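PDB 6NBO: N-isopropylammelide isopropylaminohydrolase from Burkholderia multivorans ATCC 17616, which belongs to the amidohydrolase family of TIM-barrel enzymes and carries zinc ions at the metal site of its barrel. Local coordinates for residues A[11-17]-A[47-53]. Residues are numbered along the deposited sequence; the frame is centred on the assembly and turned at random. Where two conformers were deposited one is given.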
loop_
_atom_site.group_PDB
_atom_site.type_symbol
_atom_site.label_atom_id
_atom_site.label_comp_id
_atom_site.label_asym_id
_atom_site.label_seq_id
_atom_site.Cartn_x
_atom_site.Cartn_y
_atom_site.Cartn_z
ATOM N N ALA A 11 9.601 10.642 26.163
ATOM C CA ALA A 11 8.143 10.657 26.237
ATOM C C ALA A 11 7.598 11.892 25.532
ATOM O O ALA A 11 8.192 12.976 25.609
ATOM C CB ALA A 11 7.650 10.641 27.681
ATOM N N LEU A 12 6.453 11.724 24.865
ATOM C CA LEU A 12 5.768 12.799 24.157
ATOM C C LEU A 12 4.290 12.747 24.505
ATOM O O LEU A 12 3.637 11.720 24.304
ATOM C CB LEU A 12 5.954 12.678 22.643
ATOM C CG LEU A 12 5.210 13.715 21.797
ATOM C CD1 LEU A 12 5.725 15.115 22.070
ATOM C CD2 LEU A 12 5.360 13.354 20.319
ATOM N N LEU A 13 3.768 13.845 25.039
ATOM C CA LEU A 13 2.351 13.966 25.358
ATOM C C LEU A 13 1.731 14.903 24.330
ATOM O O LEU A 13 2.032 16.100 24.315
ATOM C CB LEU A 13 2.141 14.488 26.781
ATOM C CG LEU A 13 0.678 14.697 27.198
ATOM C CD1 LEU A 13 -0.113 13.399 27.067
ATOM C CD2 LEU A 13 0.599 15.230 28.616
ATOM N N ILE A 14 0.874 14.354 23.478
ATOM C CA ILE A 14 0.107 15.139 22.518
ATOM C C ILE A 14 -1.244 15.437 23.158
ATOM O O ILE A 14 -2.067 14.535 23.336
ATOM C CB ILE A 14 -0.072 14.388 21.195
ATOM C CG1 ILE A 14 1.293 13.969 20.619
ATOM C CG2 ILE A 14 -0.890 15.241 20.211
ATOM C CD1 ILE A 14 1.170 13.042 19.376
ATOM N N ARG A 15 -1.470 16.695 23.515
ATOM C CA ARG A 15 -2.685 17.073 24.213
ATOM C C ARG A 15 -3.769 17.515 23.242
ATOM O O ARG A 15 -3.490 18.133 22.215
ATOM C CB ARG A 15 -2.410 18.205 25.193
ATOM C CG ARG A 15 -1.776 17.750 26.496
ATOM C CD ARG A 15 -1.601 18.935 27.410
ATOM N NE ARG A 15 -1.009 18.543 28.681
ATOM C CZ ARG A 15 -0.200 19.322 29.389
ATOM N NH1 ARG A 15 0.112 20.534 28.940
ATOM N NH2 ARG A 15 0.298 18.892 30.540
ATOM N N ASN A 16 -5.020 17.220 23.607
ATOM C CA ASN A 16 -6.190 17.902 23.053
ATOM C C ASN A 16 -6.353 17.619 21.554
ATOM O O ASN A 16 -6.343 18.525 20.715
ATOM C CB ASN A 16 -6.098 19.409 23.330
ATOM C CG ASN A 16 -7.321 20.169 22.870
ATOM O OD1 ASN A 16 -8.407 19.604 22.747
ATOM N ND2 ASN A 16 -7.150 21.460 22.610
ATOM N N VAL A 17 -6.497 16.334 21.227
ATOM C CA VAL A 17 -6.776 15.895 19.861
ATOM C C VAL A 17 -8.045 15.054 19.863
ATOM O O VAL A 17 -8.531 14.618 20.902
ATOM C CB VAL A 17 -5.615 15.106 19.243
ATOM C CG1 VAL A 17 -4.390 16.003 19.074
ATOM C CG2 VAL A 17 -5.299 13.876 20.093
ATOM N N CYS A 47 8.598 15.142 30.286
ATOM C CA CYS A 47 8.004 14.747 29.021
ATOM C C CYS A 47 7.817 15.963 28.112
ATOM O O CYS A 47 7.415 17.029 28.580
ATOM C CB CYS A 47 6.667 14.068 29.327
ATOM S SG CYS A 47 5.594 13.604 27.998
ATOM N N ALA A 48 8.097 15.802 26.823
ATOM C CA ALA A 48 7.792 16.852 25.861
ATOM C C ALA A 48 6.281 16.976 25.681
ATOM O O ALA A 48 5.537 15.995 25.770
ATOM C CB ALA A 48 8.453 16.557 24.513
ATOM N N ILE A 49 5.826 18.203 25.439
ATOM C CA ILE A 49 4.408 18.509 25.279
ATOM C C ILE A 49 4.180 19.011 23.862
ATOM O O ILE A 49 4.893 19.906 23.396
ATOM C CB ILE A 49 3.935 19.572 26.291
ATOM C CG1 ILE A 49 4.279 19.158 27.723
ATOM C CG2 ILE A 49 2.437 19.803 26.140
ATOM C CD1 ILE A 49 3.592 17.896 28.144
ATOM N N GLU A 50 3.178 18.457 23.190
ATOM C CA GLU A 50 2.732 18.958 21.896
ATOM C C GLU A 50 1.260 19.337 22.023
ATOM O O GLU A 50 0.429 18.491 22.370
ATOM C CB GLU A 50 2.959 17.896 20.815
ATOM C CG GLU A 50 2.719 18.346 19.415
ATOM C CD GLU A 50 3.764 19.318 18.910
ATOM O OE1 GLU A 50 4.911 19.330 19.418
ATOM O OE2 GLU A 50 3.424 20.070 17.987
ATOM N N GLU A 51 0.938 20.605 21.778
ATOM C CA GLU A 51 -0.449 21.058 21.879
ATOM C C GLU A 51 -1.171 20.752 20.569
ATOM O O GLU A 51 -0.888 21.369 19.539
ATOM C CB GLU A 51 -0.514 22.546 22.218
ATOM C CG GLU A 51 -0.039 22.892 23.645
ATOM C CD GLU A 51 -0.893 22.256 24.750
ATOM O OE1 GLU A 51 -2.008 21.772 24.453
ATOM O OE2 GLU A 51 -0.450 22.247 25.925
ATOM N N GLY A 52 -2.110 19.799 20.608
ATOM C CA GLY A 52 -2.842 19.408 19.413
ATOM C C GLY A 52 -3.906 20.392 18.965
ATOM O O GLY A 52 -4.346 20.320 17.814
ATOM N N ALA A 53 -4.345 21.282 19.856
ATOM C CA ALA A 53 -5.267 22.373 19.518
ATOM C C ALA A 53 -6.543 21.863 18.847
ATOM O O ALA A 53 -7.088 22.492 17.937
ATOM C CB ALA A 53 -4.576 23.421 18.643
HETATM O O HOH W 1 -3.899 22.218 22.576
#
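Strands 11-15 and 48-51 run parallel, 4.8 Å apart at closest approach, and side chains leave them alternately to two faces. On the face of L13, I49 and R15, the C47 sulfur sits between A11 and L13, with SG 3.6 Å from A11 CB and 3.8 Å from L13 CB. I49, with both chi angles near -60°, brings CD1 to 3.9 Å from L13 CB and over one face of the R15 guanidinium. R15, extended beyond an m chi1, crosses to E51, whose m, m bend leans back to close a long salt bridge, NH1 to OE2 3.5 Å. On the face of L12, I14, A48 and E50, L12 (t, p) lays CD1 3.9 Å from A48 CB, while E50 leads its carboxylate away to a salt bridge with R397; I394 packs on both L12 and E50. Underneath, L13 N donates to A48 O and E50 N to L13 O, each 2.9 Å. G52 N reaches R15 O at 2.7 Å; a CB on G52 would clash with V17 CG1. N16, at a G1 beta bulge facing L25, turns the chain, and a water joins E51 OE1 to A53 N. This parallel edge pairing belongs to the small beta-sandwich domain that accompanies the TIM barrel in many amidohydrolases.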